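Local coordinates for Two-component system sensor histidine kinase (Bacteroides thetaiotaomicron, PDB 3OTT), which probably senses saccharides through its extracellular beta-propeller and beta-sandwich region and relays the signal as a sensor histidine kinase that also carries a DNA-binding domain, at residues I375-E380 with Y422-D427; Q671-F676 with Y714-Y719. All blocks are in the same frame, centred on the assembly; numbering follows the deposited sequence.

Contact 1. Residues I375-E380 with Y422-D427; sequences IRHIYE and YYIFED
The guanidinium of R376 lies flat on one face of the Y422 ring, centres 4.0 Å apart and planes at 20°, while one step along, the imidazole of H377 stacks face to face on Y423 with ring centroids 3.7 Å apart. Y423 CE1 sits over the centre of the imidazole, and the carbonyl oxygen of I424 reaches the imidazole's edge in plane. The third flat group, the Y379 ring, rests one face on backbone: F425 CA makes a CH-pi contact 3.8 Å from the ring centroid, with I424 O over the same face, toward the rim. CG anti to the backbone N (chi1 174°) starts the Y379 ring toward the other strand, and its OH accepts a hydrogen bond from E426 N at 2.8 Å. Arginine suits its place because CD also packs over the Y422 face while the charged end pairs with D391 and bonds Q129 O of the second subunit. Tyrosine suits position Y379, joining an apolar ring to a polar tip. The strands run nearly parallel, 12° apart, with side chains meeting between them. Classic bulges at R376-H377, facing A389, and Y422-Y423, facing S435, repeat on both strands, as expected where innermost strands of successive beta-propeller blades meet.

Contact 2. Residues Q671-F676 with Y714-Y719; sequences QNNLSF and YSNLSY
N672 turns its CG between the backbone N and the carbonyl carbon (chi1 60°), and N673 sets its own anti to the carbonyl carbon; these torsions set both CG atoms on the way to S715-L717, where the amides make their bonds. N672 ND2 donates to L717 O at 2.9 Å, the acceptor only 5° out of the amide plane, and L717 N returns a bond to N672 O at 3.2 Å. N672 thus holds L717 twice, through its main-chain O and its side-chain ND2; asparagine suits the second bond because its short side chain ends in an N-H donor. N673 uses its oxygen instead: OD1 accepts from N716 N at 2.8 Å, the donor standing 51° out of the carbonyl plane. Next along, L674 and Y714 form an antiparallel hydrogen-bonded pair, linked by L674 N to Y714 O and Y714 N to L674 O, both 3.0 Å. L674 CD1 and L717 CD1 meet at 4.1 Å, their side chains crossing at about a right angle; leucine suits both buried places, with L717 also packing on L695. An alanine in place of N672 would probably leave L717 O without its amide donor, with only the main-chain bond from L717 N still tying the turn to this residue. Beyond the last regular strand pair, side-chain amides thus join one remaining backbone bond in binding a turn whose S715 and N716 are exposed, while the leucines supply the apolar side.

How the contacts relate
Contact 1 and contact 2 belong to different parts of the extracellular region and follow one another along the chain; their centres lie 58 Å apart and their nearest atoms about 39 Å. Contact 1 joins the first strands of two successive blades of the propeller through side chains and lies beside the second subunit, whereas contact 2 ties strand 674-679 to the loop after strand 711-714 in the beta-sandwich at the end of the extracellular region, which includes the Y_Y_Y domain, and no other chain of the assembly touches it. The pocket of the hexatantalum dodecabromide cluster, a crystallographic heavy-atom compound, is lined by residues such as E32, Q288, E354 and R634, none of which belongs to either contact.

Contact 1. Residues I375-E380 with Y422-D427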
loop_
_atom_site.group_PDB
_atom_site.type_symbol
_atom_site.label_atom_id
_atom_site.label_comp_id
_atom_site.label_asym_id
_atom_site.label_seq_id
_atom_site.Cartn_x
_atom_site.Cartn_y
_atom_site.Cartn_z
ATOM N N ILE B 375 -0.066 -22.471 1.347
ATOM C CA ILE B 375 -1.326 -23.129 1.087
ATOM C C ILE B 375 -1.050 -24.021 -0.104
ATOM O O ILE B 375 -0.384 -23.583 -1.080
ATOM C CB ILE B 375 -2.388 -22.093 0.628
ATOM C CG1 ILE B 375 -2.515 -20.922 1.640
ATOM C CG2 ILE B 375 -3.736 -22.806 0.431
ATOM C CD1 ILE B 375 -2.687 -21.384 3.025
ATOM N N ARG B 376 -1.526 -25.260 -0.038
ATOM C CA ARG B 376 -1.283 -26.237 -1.112
ATOM C C ARG B 376 -2.593 -26.752 -1.747
ATOM O O ARG B 376 -2.591 -27.209 -2.868
ATOM C CB ARG B 376 -0.374 -27.377 -0.624
ATOM C CG ARG B 376 0.772 -26.919 0.279
ATOM C CD ARG B 376 1.949 -27.824 0.392
ATOM N NE ARG B 376 2.643 -27.723 -0.826
ATOM C CZ ARG B 376 3.899 -27.332 -1.050
ATOM N NH1 ARG B 376 4.788 -26.986 -0.099
ATOM N NH2 ARG B 376 4.233 -27.338 -2.324
ATOM N N HIS B 377 -3.717 -26.591 -1.069
ATOM C CA HIS B 377 -4.970 -27.057 -1.621
ATOM C C HIS B 377 -6.142 -26.554 -0.813
ATOM O O HIS B 377 -6.047 -26.433 0.416
ATOM C CB HIS B 377 -5.040 -28.579 -1.770
ATOM C CG HIS B 377 -6.093 -29.035 -2.736
ATOM N ND1 HIS B 377 -7.023 -30.010 -2.427
ATOM C CD2 HIS B 377 -6.397 -28.610 -3.985
ATOM C CE1 HIS B 377 -7.823 -30.194 -3.467
ATOM N NE2 HIS B 377 -7.454 -29.359 -4.429
ATOM N N ILE B 378 -7.196 -26.177 -1.534
ATOM C CA ILE B 378 -8.450 -25.744 -0.951
ATOM C C ILE B 378 -9.579 -26.681 -1.460
ATOM O O ILE B 378 -9.694 -26.933 -2.672
ATOM C CB ILE B 378 -8.749 -24.265 -1.314
ATOM C CG1 ILE B 378 -7.516 -23.408 -1.052
ATOM C CG2 ILE B 378 -9.990 -23.741 -0.511
ATOM C CD1 ILE B 378 -7.592 -21.948 -1.710
ATOM N N TYR B 379 -10.429 -27.161 -0.546
ATOM C CA TYR B 379 -11.426 -28.141 -0.844
ATOM C C TYR B 379 -12.703 -27.932 -0.024
ATOM O O TYR B 379 -12.683 -27.660 1.187
ATOM C CB TYR B 379 -10.845 -29.503 -0.546
ATOM C CG TYR B 379 -11.808 -30.663 -0.675
ATOM C CD1 TYR B 379 -12.249 -31.089 -1.939
ATOM C CD2 TYR B 379 -12.254 -31.325 0.444
ATOM C CE1 TYR B 379 -13.132 -32.144 -2.079
ATOM C CE2 TYR B 379 -13.143 -32.391 0.330
ATOM C CZ TYR B 379 -13.569 -32.794 -0.942
ATOM O OH TYR B 379 -14.404 -33.849 -1.073
ATOM N N GLU B 380 -13.837 -28.085 -0.676
ATOM C CA GLU B 380 -15.100 -28.082 0.055
ATOM C C GLU B 380 -15.675 -29.492 0.089
ATOM O O GLU B 380 -15.811 -30.118 -0.969
ATOM C CB GLU B 380 -16.103 -27.112 -0.626
ATOM C CG GLU B 380 -17.303 -26.886 0.223
ATOM C CD GLU B 380 -18.343 -25.927 -0.352
ATOM O OE1 GLU B 380 -18.060 -25.030 -1.198
ATOM O OE2 GLU B 380 -19.467 -26.045 0.103
ATOM N N TYR B 422 -0.533 -31.975 1.115
ATOM C CA TYR B 422 -0.552 -31.498 -0.283
ATOM C C TYR B 422 -1.921 -31.523 -0.890
ATOM O O TYR B 422 -2.159 -30.710 -1.772
ATOM C CB TYR B 422 0.397 -32.295 -1.239
ATOM C CG TYR B 422 1.828 -31.805 -1.092
ATOM C CD1 TYR B 422 2.480 -31.878 0.151
ATOM C CD2 TYR B 422 2.504 -31.195 -2.166
ATOM C CE1 TYR B 422 3.798 -31.387 0.325
ATOM C CE2 TYR B 422 3.838 -30.694 -1.989
ATOM C CZ TYR B 422 4.458 -30.802 -0.748
ATOM O OH TYR B 422 5.738 -30.340 -0.560
ATOM N N TYR B 423 -2.795 -32.441 -0.444
ATOM C CA TYR B 423 -4.088 -32.628 -1.092
ATOM C C TYR B 423 -5.033 -33.341 -0.140
ATOM O O TYR B 423 -4.616 -34.164 0.719
ATOM C CB TYR B 423 -3.931 -33.460 -2.390
ATOM C CG TYR B 423 -4.704 -32.995 -3.596
ATOM C CD1 TYR B 423 -4.357 -31.802 -4.258
ATOM C CD2 TYR B 423 -5.767 -33.739 -4.098
ATOM C CE1 TYR B 423 -5.055 -31.354 -5.386
ATOM C CE2 TYR B 423 -6.480 -33.288 -5.218
ATOM C CZ TYR B 423 -6.095 -32.105 -5.853
ATOM O OH TYR B 423 -6.802 -31.653 -6.945
ATOM N N ILE B 424 -6.308 -33.048 -0.320
ATOM C CA ILE B 424 -7.366 -33.610 0.492
ATOM C C ILE B 424 -8.618 -33.754 -0.310
ATOM O O ILE B 424 -8.890 -32.915 -1.177
ATOM C CB ILE B 424 -7.657 -32.701 1.672
ATOM C CG1 ILE B 424 -8.888 -33.170 2.450
ATOM C CG2 ILE B 424 -7.981 -31.345 1.203
ATOM C CD1 ILE B 424 -8.837 -32.655 3.899
ATOM N N PHE B 425 -9.363 -34.831 -0.055
ATOM C CA PHE B 425 -10.761 -34.941 -0.517
ATOM C C PHE B 425 -11.553 -35.806 0.433
ATOM O O PHE B 425 -10.965 -36.516 1.232
ATOM C CB PHE B 425 -10.876 -35.463 -1.996
ATOM C CG PHE B 425 -10.517 -36.952 -2.175
ATOM C CD1 PHE B 425 -9.222 -37.338 -2.602
ATOM C CD2 PHE B 425 -11.441 -37.945 -1.933
ATOM C CE1 PHE B 425 -8.873 -38.685 -2.788
ATOM C CE2 PHE B 425 -11.110 -39.352 -2.097
ATOM C CZ PHE B 425 -9.817 -39.707 -2.528
ATOM N N GLU B 426 -12.888 -35.791 0.308
ATOM C CA GLU B 426 -13.752 -36.645 1.119
ATOM C C GLU B 426 -14.377 -37.724 0.215
ATOM O O GLU B 426 -14.844 -37.397 -0.860
ATOM C CB GLU B 426 -14.840 -35.856 1.882
ATOM C CG GLU B 426 -15.732 -36.817 2.796
ATOM C CD GLU B 426 -17.048 -36.202 3.416
ATOM O OE1 GLU B 426 -17.247 -34.980 3.424
ATOM O OE2 GLU B 426 -17.912 -36.972 3.922
ATOM N N ASP B 427 -14.342 -39.003 0.637
ATOM C CA ASP B 427 -14.957 -40.037 -0.159
ATOM C C ASP B 427 -16.452 -40.091 0.095
ATOM O O ASP B 427 -16.991 -39.221 0.758
ATOM C CB ASP B 427 -14.277 -41.408 -0.001
ATOM C CG ASP B 427 -14.414 -42.015 1.407
ATOM O OD1 ASP B 427 -15.235 -41.558 2.231
ATOM O OD2 ASP B 427 -13.667 -42.993 1.682
#

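Contact 2. Residues Q671-F676 with Y714-Y719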
loop_
_atom_site.group_PDB
_atom_site.type_symbol
_atom_site.label_atom_id
_atom_site.label_comp_id
_atom_site.label_asym_id
_atom_site.label_seq_id
_atom_site.Cartn_x
_atom_site.Cartn_y
_atom_site.Cartn_z
ATOM N N GLN B 671 -44.206 18.614 -13.611
ATOM C CA GLN B 671 -42.911 18.109 -14.001
ATOM C C GLN B 671 -43.072 16.604 -14.114
ATOM O O GLN B 671 -42.394 15.825 -13.426
ATOM C CB GLN B 671 -41.857 18.503 -12.941
ATOM C CG GLN B 671 -41.671 20.022 -12.838
ATOM C CD GLN B 671 -40.627 20.466 -11.812
ATOM O OE1 GLN B 671 -40.629 20.040 -10.668
ATOM N NE2 GLN B 671 -39.770 21.373 -12.217
ATOM N N ASN B 672 -43.977 16.183 -14.981
ATOM C CA ASN B 672 -44.344 14.766 -15.004
ATOM C C ASN B 672 -44.066 14.078 -16.348
ATOM O O ASN B 672 -44.548 12.952 -16.589
ATOM C CB ASN B 672 -45.844 14.599 -14.601
ATOM C CG ASN B 672 -46.766 15.335 -15.545
ATOM O OD1 ASN B 672 -46.389 16.338 -16.116
ATOM N ND2 ASN B 672 -47.948 14.826 -15.734
ATOM N N ASN B 673 -43.334 14.767 -17.215
ATOM C CA ASN B 673 -42.893 14.185 -18.477
ATOM C C ASN B 673 -41.371 14.140 -18.434
ATOM O O ASN B 673 -40.706 15.145 -18.606
ATOM C CB ASN B 673 -43.474 14.971 -19.664
ATOM C CG ASN B 673 -45.039 14.847 -19.742
ATOM O OD1 ASN B 673 -45.568 13.872 -20.263
ATOM N ND2 ASN B 673 -45.755 15.854 -19.217
ATOM N N LEU B 674 -40.851 12.953 -18.121
ATOM C CA LEU B 674 -39.488 12.743 -17.646
ATOM C C LEU B 674 -38.635 11.858 -18.560
ATOM O O LEU B 674 -39.132 10.864 -19.129
ATOM C CB LEU B 674 -39.520 12.096 -16.269
ATOM C CG LEU B 674 -40.394 12.737 -15.206
ATOM C CD1 LEU B 674 -40.168 11.983 -13.957
ATOM C CD2 LEU B 674 -40.048 14.249 -15.008
ATOM N N SER B 675 -37.373 12.253 -18.742
ATOM C CA SER B 675 -36.393 11.372 -19.392
ATOM C C SER B 675 -35.136 11.291 -18.573
ATOM O O SER B 675 -34.825 12.190 -17.829
ATOM C CB SER B 675 -36.047 11.779 -20.815
ATOM O OG SER B 675 -37.127 11.559 -21.649
ATOM N N PHE B 676 -34.442 10.191 -18.733
ATOM C CA PHE B 676 -33.300 9.816 -17.921
ATOM C C PHE B 676 -32.336 9.221 -18.935
ATOM O O PHE B 676 -32.754 8.340 -19.724
ATOM C CB PHE B 676 -33.700 8.713 -16.913
ATOM C CG PHE B 676 -34.755 9.146 -15.912
ATOM C CD1 PHE B 676 -36.107 8.927 -16.154
ATOM C CD2 PHE B 676 -34.400 9.812 -14.755
ATOM C CE1 PHE B 676 -37.125 9.366 -15.207
ATOM C CE2 PHE B 676 -35.392 10.214 -13.824
ATOM C CZ PHE B 676 -36.765 9.995 -14.086
ATOM N N TYR B 714 -40.752 8.444 -19.673
ATOM C CA TYR B 714 -42.133 8.226 -19.217
ATOM C C TYR B 714 -42.903 9.494 -19.402
ATOM O O TYR B 714 -42.390 10.551 -19.132
ATOM C CB TYR B 714 -42.142 7.874 -17.737
ATOM C CG TYR B 714 -41.819 6.454 -17.519
ATOM C CD1 TYR B 714 -40.512 6.075 -17.213
ATOM C CD2 TYR B 714 -42.791 5.452 -17.642
ATOM C CE1 TYR B 714 -40.149 4.765 -17.049
ATOM C CE2 TYR B 714 -42.423 4.072 -17.450
ATOM C CZ TYR B 714 -41.095 3.762 -17.161
ATOM O OH TYR B 714 -40.647 2.475 -16.952
ATOM N N SER B 715 -44.139 9.401 -19.864
ATOM C CA SER B 715 -44.987 10.614 -20.029
ATOM C C SER B 715 -46.271 10.566 -19.167
ATOM O O SER B 715 -46.679 9.486 -18.713
ATOM C CB SER B 715 -45.303 10.788 -21.502
ATOM O OG SER B 715 -46.151 9.728 -21.878
ATOM N N ASN B 716 -46.862 11.741 -18.897
ATOM C CA ASN B 716 -48.106 11.868 -18.152
ATOM C C ASN B 716 -48.175 11.117 -16.826
ATOM O O ASN B 716 -49.196 10.463 -16.540
ATOM C CB ASN B 716 -49.289 11.373 -18.986
ATOM C CG ASN B 716 -49.314 11.939 -20.353
ATOM O OD1 ASN B 716 -49.340 11.189 -21.330
ATOM N ND2 ASN B 716 -49.332 13.265 -20.451
ATOM N N LEU B 717 -47.133 11.214 -16.002
ATOM C CA LEU B 717 -47.214 10.578 -14.727
ATOM C C LEU B 717 -48.166 11.344 -13.838
ATOM O O LEU B 717 -48.183 12.569 -13.878
ATOM C CB LEU B 717 -45.847 10.419 -14.084
ATOM C CG LEU B 717 -44.899 9.563 -14.944
ATOM C CD1 LEU B 717 -43.492 9.687 -14.446
ATOM C CD2 LEU B 717 -45.378 8.113 -14.843
ATOM N N SER B 718 -49.006 10.589 -13.101
ATOM C CA SER B 718 -49.901 11.103 -12.042
ATOM C C SER B 718 -49.190 11.276 -10.708
ATOM O O SER B 718 -48.220 10.583 -10.423
ATOM C CB SER B 718 -51.057 10.114 -11.814
ATOM O OG SER B 718 -51.907 10.186 -12.955
ATOM N N TYR B 719 -49.727 12.135 -9.843
ATOM C CA TYR B 719 -49.052 12.334 -8.597
ATOM C C TYR B 719 -48.918 10.970 -7.890
ATOM O O TYR B 719 -49.705 10.044 -8.141
ATOM C CB TYR B 719 -49.743 13.407 -7.755
ATOM C CG TYR B 719 -51.011 12.900 -7.096
ATOM C CD1 TYR B 719 -51.076 12.689 -5.733
ATOM C CD2 TYR B 719 -52.119 12.576 -7.880
ATOM C CE1 TYR B 719 -52.243 12.197 -5.149
ATOM C CE2 TYR B 719 -53.247 12.081 -7.344
ATOM C CZ TYR B 719 -53.330 11.892 -5.978
ATOM O OH TYR B 719 -54.525 11.397 -5.494
#